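Local coordinates for globin II, extracellular (Lumbricus terrestris, PDB 1X9F), which probably binds and carries oxygen through its haem, as one of the globin subunits of the giant extracellular erythrocruorin of the earthworm, at residues G70-A75 with D135-G140; S77-P82 with D131-H136. All blocks are in the same frame, centred on the assembly; numbering follows the deposited sequence.

Interaction 1. Residues G70-A75 with D135-G140; sequences GGLDIA and DHIEDG. With HEM (protoporphyrin IX containing Fe), chain O.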
ATOM      1  N   GLY B  70     -37.148 -19.017   7.836  1.00 22.59           N
ATOM      2  CA  GLY B  70     -37.093 -18.727   6.407  1.00 22.57           C
ATOM      3  C   GLY B  70     -38.401 -18.132   5.932  1.00 23.36           C
ATOM      4  O   GLY B  70     -38.412 -17.179   5.147  1.00 24.34           O
ATOM      5  N   GLY B  71     -39.505 -18.695   6.421  1.00 22.83           N
ATOM      6  CA  GLY B  71     -40.836 -18.176   6.134  1.00 21.31           C
ATOM      7  C   GLY B  71     -41.015 -16.802   6.744  1.00 22.63           C
ATOM      8  O   GLY B  71     -41.515 -15.885   6.092  1.00 25.46           O
ATOM      9  N   LEU B  72     -40.597 -16.660   7.997  1.00 20.37           N
ATOM     10  CA  LEU B  72     -40.703 -15.387   8.685  1.00 18.78           C
ATOM     11  C   LEU B  72     -39.851 -14.334   7.978  1.00 21.61           C
ATOM     12  O   LEU B  72     -40.257 -13.175   7.860  1.00 22.72           O
ATOM     13  CB  LEU B  72     -40.289 -15.542  10.146  1.00 19.35           C
ATOM     14  CG  LEU B  72     -40.458 -14.317  11.046  1.00 20.24           C
ATOM     15  CD1 LEU B  72     -41.925 -13.901  11.178  1.00 20.98           C
ATOM     16  CD2 LEU B  72     -39.856 -14.599  12.410  1.00 19.89           C
ATOM     17  N   ASP B  73     -38.683 -14.749   7.497  1.00 20.52           N
ATOM     18  CA  ASP B  73     -37.798 -13.865   6.759  1.00 20.19           C
ATOM     19  C   ASP B  73     -38.475 -13.293   5.517  1.00 23.34           C
ATOM     20  O   ASP B  73     -38.325 -12.104   5.222  1.00 22.45           O
ATOM     21  CB  ASP B  73     -36.535 -14.611   6.354  1.00 20.31           C
ATOM     22  CG  ASP B  73     -35.582 -13.743   5.582  1.00 19.78           C
ATOM     23  OD1 ASP B  73     -35.425 -13.974   4.367  1.00 24.48           O
ATOM     24  OD2 ASP B  73     -34.958 -12.797   6.104  1.00 19.36           O
ATOM     25  N   ILE B  74     -39.212 -14.135   4.790  1.00 23.16           N
ATOM     26  CA  ILE B  74     -39.951 -13.676   3.611  1.00 22.76           C
ATOM     27  C   ILE B  74     -40.992 -12.624   3.995  1.00 22.99           C
ATOM     28  O   ILE B  74     -41.102 -11.580   3.345  1.00 20.44           O
ATOM     29  CB  ILE B  74     -40.623 -14.849   2.867  1.00 21.13           C
ATOM     30  CG1 ILE B  74     -39.559 -15.800   2.294  1.00 20.53           C
ATOM     31  CG2 ILE B  74     -41.538 -14.313   1.752  1.00 16.01           C
ATOM     32  CD1 ILE B  74     -40.108 -17.120   1.730  1.00 12.36           C
ATOM     33  N   ALA B  75     -41.737 -12.915   5.061  1.00 21.59           N
ATOM     34  CA  ALA B  75     -42.788 -12.040   5.556  1.00 19.79           C
ATOM     35  C   ALA B  75     -42.228 -10.683   5.972  1.00 20.23           C
ATOM     36  O   ALA B  75     -42.698  -9.648   5.501  1.00 20.00           O
ATOM     37  CB  ALA B  75     -43.528 -12.700   6.714  1.00 17.72           C
ATOM     38  N   ASP B 135     -47.551  -9.579  14.877  1.00 28.15           N
ATOM     39  CA  ASP B 135     -49.004  -9.742  14.898  1.00 30.65           C
ATOM     40  C   ASP B 135     -49.576  -9.733  13.506  1.00 30.23           C
ATOM     41  O   ASP B 135     -50.325 -10.638  13.126  1.00 29.44           O
ATOM     42  CB  ASP B 135     -49.666  -8.620  15.694  1.00 32.32           C
ATOM     43  CG  ASP B 135     -50.129  -9.073  17.057  1.00 37.67           C
ATOM     44  OD1 ASP B 135     -49.703 -10.158  17.512  1.00 41.76           O
ATOM     45  OD2 ASP B 135     -50.927  -8.407  17.749  1.00 44.49           O
ATOM     46  N   HIS B 136     -49.221  -8.694  12.754  1.00 29.82           N
ATOM     47  CA  HIS B 136     -49.681  -8.548  11.388  1.00 28.47           C
ATOM     48  C   HIS B 136     -49.356  -9.782  10.561  1.00 27.42           C
ATOM     49  O   HIS B 136     -50.157 -10.205   9.728  1.00 30.47           O
ATOM     50  CB  HIS B 136     -49.059  -7.322  10.725  1.00 26.51           C
ATOM     51  CG  HIS B 136     -49.557  -7.098   9.337  1.00 29.40           C
ATOM     52  ND1 HIS B 136     -50.902  -7.054   9.041  1.00 34.60           N
ATOM     53  CD2 HIS B 136     -48.907  -6.928   8.163  1.00 34.98           C
ATOM     54  CE1 HIS B 136     -51.060  -6.864   7.744  1.00 29.85           C
ATOM     55  NE2 HIS B 136     -49.865  -6.776   7.189  1.00 34.76           N
ATOM     56  N   ILE B 137     -48.179 -10.352  10.793  1.00 26.03           N
ATOM     57  CA  ILE B 137     -47.738 -11.507  10.024  1.00 26.97           C
ATOM     58  C   ILE B 137     -48.523 -12.751  10.436  1.00 26.83           C
ATOM     59  O   ILE B 137     -48.973 -13.524   9.583  1.00 25.75           O
ATOM     60  CB  ILE B 137     -46.202 -11.688  10.152  1.00 27.07           C
ATOM     61  CG1 ILE B 137     -45.481 -10.631   9.304  1.00 22.46           C
ATOM     62  CG2 ILE B 137     -45.775 -13.094   9.729  1.00 19.18           C
ATOM     63  CD1 ILE B 137     -44.039 -10.367   9.714  1.00 20.18           C
ATOM     64  N   GLU B 138     -48.705 -12.919  11.743  1.00 27.00           N
ATOM     65  CA  GLU B 138     -49.450 -14.053  12.272  1.00 28.42           C
ATOM     66  C   GLU B 138     -50.943 -14.021  11.919  1.00 29.30           C
ATOM     67  O   GLU B 138     -51.543 -15.078  11.711  1.00 29.68           O
ATOM     68  CB  GLU B 138     -49.222 -14.197  13.782  1.00 28.78           C
ATOM     69  CG  GLU B 138     -47.810 -14.644  14.144  1.00 24.43           C
ATOM     70  CD  GLU B 138     -47.587 -14.799  15.639  1.00 30.34           C
ATOM     71  OE1 GLU B 138     -46.860 -15.740  16.030  1.00 29.81           O
ATOM     72  OE2 GLU B 138     -48.129 -13.987  16.422  1.00 29.37           O
ATOM     73  N   ASP B 139     -51.538 -12.830  11.832  1.00 30.43           N
ATOM     74  CA  ASP B 139     -52.934 -12.718  11.392  1.00 33.18           C
ATOM     75  C   ASP B 139     -53.149 -13.381  10.036  1.00 33.76           C
ATOM     76  O   ASP B 139     -54.206 -13.960   9.788  1.00 35.41           O
ATOM     77  CB  ASP B 139     -53.392 -11.254  11.319  1.00 32.90           C
ATOM     78  CG  ASP B 139     -53.683 -10.659  12.687  1.00 38.84           C
ATOM     79  OD1 ASP B 139     -53.922 -11.421  13.651  1.00 44.65           O
ATOM     80  OD2 ASP B 139     -53.703  -9.425  12.889  1.00 44.22           O
ATOM     81  N   GLY B 140     -52.148 -13.284   9.163  1.00 33.63           N
ATOM     82  CA  GLY B 140     -52.217 -13.881   7.835  1.00 32.16           C
ATOM     83  C   GLY B 140     -51.980 -15.383   7.806  1.00 33.73           C
ATOM     84  O   GLY B 140     -52.356 -16.045   6.839  1.00 33.81           O
TER
HETATM   85  CHA HEM O 160     -44.328 -25.745   9.456  1.00 20.41           C
HETATM   86  CHB HEM O 160     -43.808 -20.894   9.221  1.00 20.04           C
HETATM   87  CHC HEM O 160     -45.872 -20.434  13.632  1.00 17.94           C
HETATM   88  CHD HEM O 160     -46.617 -25.277  13.759  1.00 16.55           C
HETATM   89  C1A HEM O 160     -43.909 -24.403   9.020  1.00 19.81           C
HETATM   90  C2A HEM O 160     -43.203 -24.247   7.830  1.00 21.33           C
HETATM   91  C3A HEM O 160     -43.010 -22.801   7.710  1.00 21.79           C
HETATM   92  C4A HEM O 160     -43.703 -22.316   8.922  1.00 19.47           C
HETATM   93  CMA HEM O 160     -42.298 -22.023   6.632  1.00 18.23           C
HETATM   94  CAA HEM O 160     -42.681 -25.310   6.898  1.00 24.08           C
HETATM   95  CBA HEM O 160     -43.620 -25.635   5.754  1.00 28.75           C
HETATM   96  CGA HEM O 160     -42.976 -26.780   5.009  1.00 32.66           C
HETATM   97  O1A HEM O 160     -42.022 -26.540   4.232  1.00 38.78           O
HETATM   98  O2A HEM O 160     -43.415 -27.932   5.206  1.00 34.26           O
HETATM   99  C1B HEM O 160     -44.341 -20.337  10.461  1.00 17.96           C
HETATM  100  C2B HEM O 160     -44.257 -18.982  10.700  1.00 17.59           C
HETATM  101  C3B HEM O 160     -44.845 -18.888  11.917  1.00 20.01           C
HETATM  102  C4B HEM O 160     -45.237 -20.135  12.351  1.00 20.00           C
HETATM  103  CMB HEM O 160     -43.672 -17.891   9.840  1.00 16.72           C
HETATM  104  CAB HEM O 160     -44.944 -17.696  12.504  1.00 18.44           C
HETATM  105  CBB HEM O 160     -45.019 -16.469  12.982  1.00 23.72           C
HETATM  106  C1C HEM O 160     -46.222 -21.786  14.083  1.00 18.46           C
HETATM  107  C2C HEM O 160     -46.755 -21.974  15.343  1.00 15.34           C
HETATM  108  C3C HEM O 160     -46.970 -23.331  15.379  1.00 19.91           C
HETATM  109  C4C HEM O 160     -46.541 -23.855  14.157  1.00 15.91           C
HETATM  110  CMC HEM O 160     -47.037 -20.903  16.370  1.00 22.11           C
HETATM  111  CAC HEM O 160     -47.551 -24.061  16.538  1.00 22.34           C
HETATM  112  CBC HEM O 160     -46.960 -23.949  17.739  1.00 21.57           C
HETATM  113  C1D HEM O 160     -46.044 -25.864  12.528  1.00 18.96           C
HETATM  114  C2D HEM O 160     -46.021 -27.242  12.322  1.00 18.02           C
HETATM  115  C3D HEM O 160     -45.377 -27.422  11.120  1.00 17.18           C
HETATM  116  C4D HEM O 160     -45.058 -26.045  10.693  1.00 18.55           C
HETATM  117  CMD HEM O 160     -46.588 -28.311  13.226  1.00 20.43           C
HETATM  118  CAD HEM O 160     -45.094 -28.711  10.391  1.00 19.72           C
HETATM  119  CBD HEM O 160     -43.958 -29.478  11.044  1.00 24.88           C
HETATM  120  CGD HEM O 160     -43.725 -30.710  10.206  1.00 24.92           C
HETATM  121  O1D HEM O 160     -43.345 -30.582   9.021  1.00 29.13           O
HETATM  122  O2D HEM O 160     -43.928 -31.822  10.729  1.00 32.81           O
HETATM  123  NA  HEM O 160     -44.281 -23.267   9.691  1.00 19.43           N
HETATM  124  NB  HEM O 160     -44.931 -21.079  11.431  1.00 14.12           N
HETATM  125  NC  HEM O 160     -46.095 -22.896  13.307  1.00 16.89           N
HETATM  126  ND  HEM O 160     -45.459 -25.101  11.568  1.00 18.51           N
HETATM  127 FE   HEM O 160     -45.258 -23.083  11.465  1.00 24.19          FE
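Ile137 presents both branches of its side chain to Ala75, and the single methyl of the alanine sits in the crook between them. Ala75 CB lies 3.8 Å from Ile137 CG2 and is equally near CG1 and CD1, so the methyl touches both branches of the isoleucine. The torsion at the isoleucine makes this possible: with CG1 anti to the carbonyl carbon (chi1 -75°), CG2 is left anti to the backbone N, and both branches reach out of helix 127-142 toward helix 59-77. Ile137 CG2 also receives Leu72 CD1, 4.2 Å away, with the two side chains crossing at about a right angle. Cutting Ile137 back to an alanine is likely to open a gap beside the Ala75 methyl and Leu72 CD1, where the two helices now meet.

Helices 59-77 and 127-142, the E and H helices of the globin fold, also line the haem pocket here, through Leu72 and Glu138. The backbone N of Leu72 lies 3.8 Å from the porphyrin methyl CMB. One residue back, a side-chain carbon on Gly71 would fall too near the methyl CMA. On the same pyrrole as CMB, the vinyl carbon CBB lies 3.5 Å from Glu138 CG; Phe106, Phe109 and Lys110 of helix 103-121 touch this glutamate too. Between the helices themselves the contact is made of aliphatic carbon, so the fit of Ile137, Ala75 and Leu72 rests on complementary shape and burial rather than on directed polar bonds.

Interaction 2. Residues S77-P82 with D131-H136; sequences STLDQP and DACIDH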
ATOM      1  N   SER B  77     -39.345  -9.347   5.215  1.00 22.32           N
ATOM      2  CA  SER B  77     -38.687  -8.683   4.096  1.00 25.70           C
ATOM      3  C   SER B  77     -39.672  -7.980   3.165  1.00 25.39           C
ATOM      4  O   SER B  77     -39.288  -7.047   2.459  1.00 25.46           O
ATOM      5  CB  SER B  77     -37.802  -9.653   3.304  1.00 24.99           C
ATOM      6  OG  SER B  77     -38.579 -10.531   2.508  1.00 28.41           O
ATOM      7  N   THR B  78     -40.929  -8.425   3.158  1.00 25.57           N
ATOM      8  CA  THR B  78     -41.936  -7.810   2.287  1.00 25.47           C
ATOM      9  C   THR B  78     -43.041  -7.090   3.043  1.00 26.31           C
ATOM     10  O   THR B  78     -44.138  -6.913   2.509  1.00 26.81           O
ATOM     11  CB  THR B  78     -42.567  -8.832   1.312  1.00 23.67           C
ATOM     12  OG1 THR B  78     -43.224  -9.867   2.056  1.00 27.17           O
ATOM     13  CG2 THR B  78     -41.503  -9.565   0.511  1.00 21.87           C
ATOM     14  N   LEU B  79     -42.767  -6.669   4.276  1.00 26.69           N
ATOM     15  CA  LEU B  79     -43.723  -5.836   5.001  1.00 28.46           C
ATOM     16  C   LEU B  79     -44.044  -4.578   4.206  1.00 30.46           C
ATOM     17  O   LEU B  79     -45.146  -4.034   4.306  1.00 31.58           O
ATOM     18  CB  LEU B  79     -43.199  -5.456   6.385  1.00 26.31           C
ATOM     19  CG  LEU B  79     -43.288  -6.544   7.453  1.00 27.87           C
ATOM     20  CD1 LEU B  79     -42.486  -6.147   8.676  1.00 24.23           C
ATOM     21  CD2 LEU B  79     -44.730  -6.856   7.831  1.00 24.72           C
ATOM     22  N   ASP B  80     -43.080  -4.132   3.407  1.00 32.28           N
ATOM     23  CA  ASP B  80     -43.256  -2.965   2.548  1.00 35.80           C
ATOM     24  C   ASP B  80     -43.872  -3.299   1.184  1.00 34.77           C
ATOM     25  O   ASP B  80     -44.101  -2.400   0.370  1.00 35.78           O
ATOM     26  CB  ASP B  80     -41.925  -2.226   2.372  1.00 35.85           C
ATOM     27  CG  ASP B  80     -40.891  -3.050   1.629  1.00 40.25           C
ATOM     28  OD1 ASP B  80     -40.671  -4.225   1.999  1.00 43.26           O
ATOM     29  OD2 ASP B  80     -40.241  -2.598   0.662  1.00 46.46           O
ATOM     30  N   GLN B  81     -44.134  -4.582   0.934  1.00 34.11           N
ATOM     31  CA  GLN B  81     -44.786  -5.016  -0.305  1.00 31.84           C
ATOM     32  C   GLN B  81     -46.011  -5.864   0.025  1.00 32.21           C
ATOM     33  O   GLN B  81     -45.958  -7.098  -0.017  1.00 32.48           O
ATOM     34  CB  GLN B  81     -43.816  -5.795  -1.193  1.00 31.24           C
ATOM     35  CG  GLN B  81     -42.486  -5.104  -1.419  1.00 30.68           C
ATOM     36  CD  GLN B  81     -41.369  -6.096  -1.629  1.00 34.97           C
ATOM     37  OE1 GLN B  81     -41.423  -6.913  -2.549  1.00 34.41           O
ATOM     38  NE2 GLN B  81     -40.351  -6.035  -0.777  1.00 31.97           N
ATOM     39  N   PRO B  82     -47.113  -5.187   0.357  1.00 34.28           N
ATOM     40  CA  PRO B  82     -48.346  -5.839   0.829  1.00 33.01           C
ATOM     41  C   PRO B  82     -48.883  -6.952  -0.068  1.00 30.02           C
ATOM     42  O   PRO B  82     -49.320  -7.982   0.443  1.00 30.78           O
ATOM     43  CB  PRO B  82     -49.356  -4.682   0.901  1.00 31.94           C
ATOM     44  CG  PRO B  82     -48.725  -3.553   0.146  1.00 35.47           C
ATOM     45  CD  PRO B  82     -47.253  -3.719   0.317  1.00 34.49           C
ATOM     46  N   ASP B 131     -43.704  -6.207  18.005  1.00 27.49           N
ATOM     47  CA  ASP B 131     -44.963  -6.798  18.437  1.00 29.67           C
ATOM     48  C   ASP B 131     -46.060  -6.583  17.391  1.00 29.87           C
ATOM     49  O   ASP B 131     -46.786  -7.517  17.026  1.00 28.82           O
ATOM     50  CB  ASP B 131     -45.380  -6.203  19.781  1.00 31.86           C
ATOM     51  CG  ASP B 131     -46.604  -6.866  20.353  1.00 33.92           C
ATOM     52  OD1 ASP B 131     -46.557  -8.086  20.616  1.00 37.69           O
ATOM     53  OD2 ASP B 131     -47.665  -6.250  20.576  1.00 41.45           O
ATOM     54  N   ALA B 132     -46.151  -5.352  16.897  1.00 27.38           N
ATOM     55  CA  ALA B 132     -47.163  -4.977  15.928  1.00 26.12           C
ATOM     56  C   ALA B 132     -46.983  -5.711  14.602  1.00 25.96           C
ATOM     57  O   ALA B 132     -47.953  -6.185  14.010  1.00 28.36           O
ATOM     58  CB  ALA B 132     -47.129  -3.478  15.708  1.00 24.93           C
ATOM     59  N   CYS B 133     -45.737  -5.799  14.143  1.00 25.93           N
ATOM     60  CA  CYS B 133     -45.431  -6.410  12.857  1.00 25.33           C
ATOM     61  C   CYS B 133     -45.486  -7.936  12.886  1.00 23.82           C
ATOM     62  O   CYS B 133     -45.886  -8.548  11.896  1.00 23.91           O
ATOM     63  CB  CYS B 133     -44.088  -5.896  12.328  1.00 26.33           C
ATOM     64  SG  CYS B 133     -44.201  -4.205  11.678  1.00 31.33           S
ATOM     65  N   ILE B 134     -45.101  -8.557  14.003  1.00 23.26           N
ATOM     66  CA  ILE B 134     -45.264 -10.012  14.132  1.00 25.73           C
ATOM     67  C   ILE B 134     -46.755 -10.387  14.175  1.00 27.03           C
ATOM     68  O   ILE B 134     -47.167 -11.383  13.572  1.00 26.19           O
ATOM     69  CB  ILE B 134     -44.488 -10.591  15.356  1.00 25.65           C
ATOM     70  CG1 ILE B 134     -42.977 -10.318  15.244  1.00 25.07           C
ATOM     71  CG2 ILE B 134     -44.735 -12.095  15.498  1.00 21.36           C
ATOM     72  CD1 ILE B 134     -42.319 -10.818  13.958  1.00 23.95           C
ATOM     73  N   ASP B 135     -47.551  -9.579  14.877  1.00 28.15           N
ATOM     74  CA  ASP B 135     -49.004  -9.742  14.898  1.00 30.65           C
ATOM     75  C   ASP B 135     -49.576  -9.733  13.506  1.00 30.23           C
ATOM     76  O   ASP B 135     -50.325 -10.638  13.126  1.00 29.44           O
ATOM     77  CB  ASP B 135     -49.666  -8.620  15.694  1.00 32.32           C
ATOM     78  CG  ASP B 135     -50.129  -9.073  17.057  1.00 37.67           C
ATOM     79  OD1 ASP B 135     -49.703 -10.158  17.512  1.00 41.76           O
ATOM     80  OD2 ASP B 135     -50.927  -8.407  17.749  1.00 44.49           O
ATOM     81  N   HIS B 136     -49.221  -8.694  12.754  1.00 29.82           N
ATOM     82  CA  HIS B 136     -49.681  -8.548  11.388  1.00 28.47           C
ATOM     83  C   HIS B 136     -49.356  -9.782  10.561  1.00 27.42           C
ATOM     84  O   HIS B 136     -50.157 -10.205   9.728  1.00 30.47           O
ATOM     85  CB  HIS B 136     -49.059  -7.322  10.725  1.00 26.51           C
ATOM     86  CG  HIS B 136     -49.557  -7.098   9.337  1.00 29.40           C
ATOM     87  ND1 HIS B 136     -50.902  -7.054   9.041  1.00 34.60           N
ATOM     88  CD2 HIS B 136     -48.907  -6.928   8.163  1.00 34.98           C
ATOM     89  CE1 HIS B 136     -51.060  -6.864   7.744  1.00 29.85           C
ATOM     90  NE2 HIS B 136     -49.865  -6.776   7.189  1.00 34.76           N
TER
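The imidazole of His136 meets Leu79 at its edge: the leucine methyl CD2 stands near the ring plane, 4.2 Å from His136 CD2, while neither ring face is taken up by residues 77-82. The two side chains run alongside and slide past each other in opposite directions. His136 is put there by a first torsion that sets CG anti to the backbone N (chi1 -177°), which sends the ring outward from helix 127-142 toward residues 77-82. Leu85 and Cys4 also touch this histidine.

The second methyl of Leu79 turns to sulfur. Its CD1 lies 4.0 Å from Cys133 SG and is as close to Cys133 CB, so the leucine forks over one turn of the helix, a branch on Cys133 and a branch on His136. Cys133 SG is itself tied to Cys4 in a disulfide, an intrachain bond familiar in annelid extracellular globins that here pins the N-terminal arm to the H helix.

Leu79 belongs to the EF corner of the globin fold, a type I beta turn from Thr78 to Gln81 closed by the bond from Gln81 N to Thr78 O (2.8 Å). Gln81 then takes the N-cap position of helix 82-96. Behind the leucine, the amide NE2 of Gln81 gives a weak but fairly straight bond to Asp80 OD1 (3.3 Å, 164°) and a further hydrogen bond to Ser29 OG of the neighbouring Globin III chain. Asp80 OD1 is also salt-bridged to Lys13.

How the interactions relate
Interactions 1 and 2 are successive steps of one apolar seam along helix 127-142, their centres 7 Å apart. The seam is continuous: Ile137 CD1 of interaction 1 touches Leu79 CD2 of interaction 2 at 4.0 Å, and Leu72 CD1 lies 4.2 Å from Ile134 CD1. Leu85 of helix 82-96 meets Ala75, Leu79 and His136, bridging both contacts. The three touching residues of interaction 1 are all buried, and the side chain of Leu72 is about 9 Å from the bound carbon monoxide, whereas interaction 2 is mixed, with Cys133 buried and His136 exposed. Interaction 1 thus borders the haem pocket directly, whereas interaction 2 joins the EF corner to the disulfide.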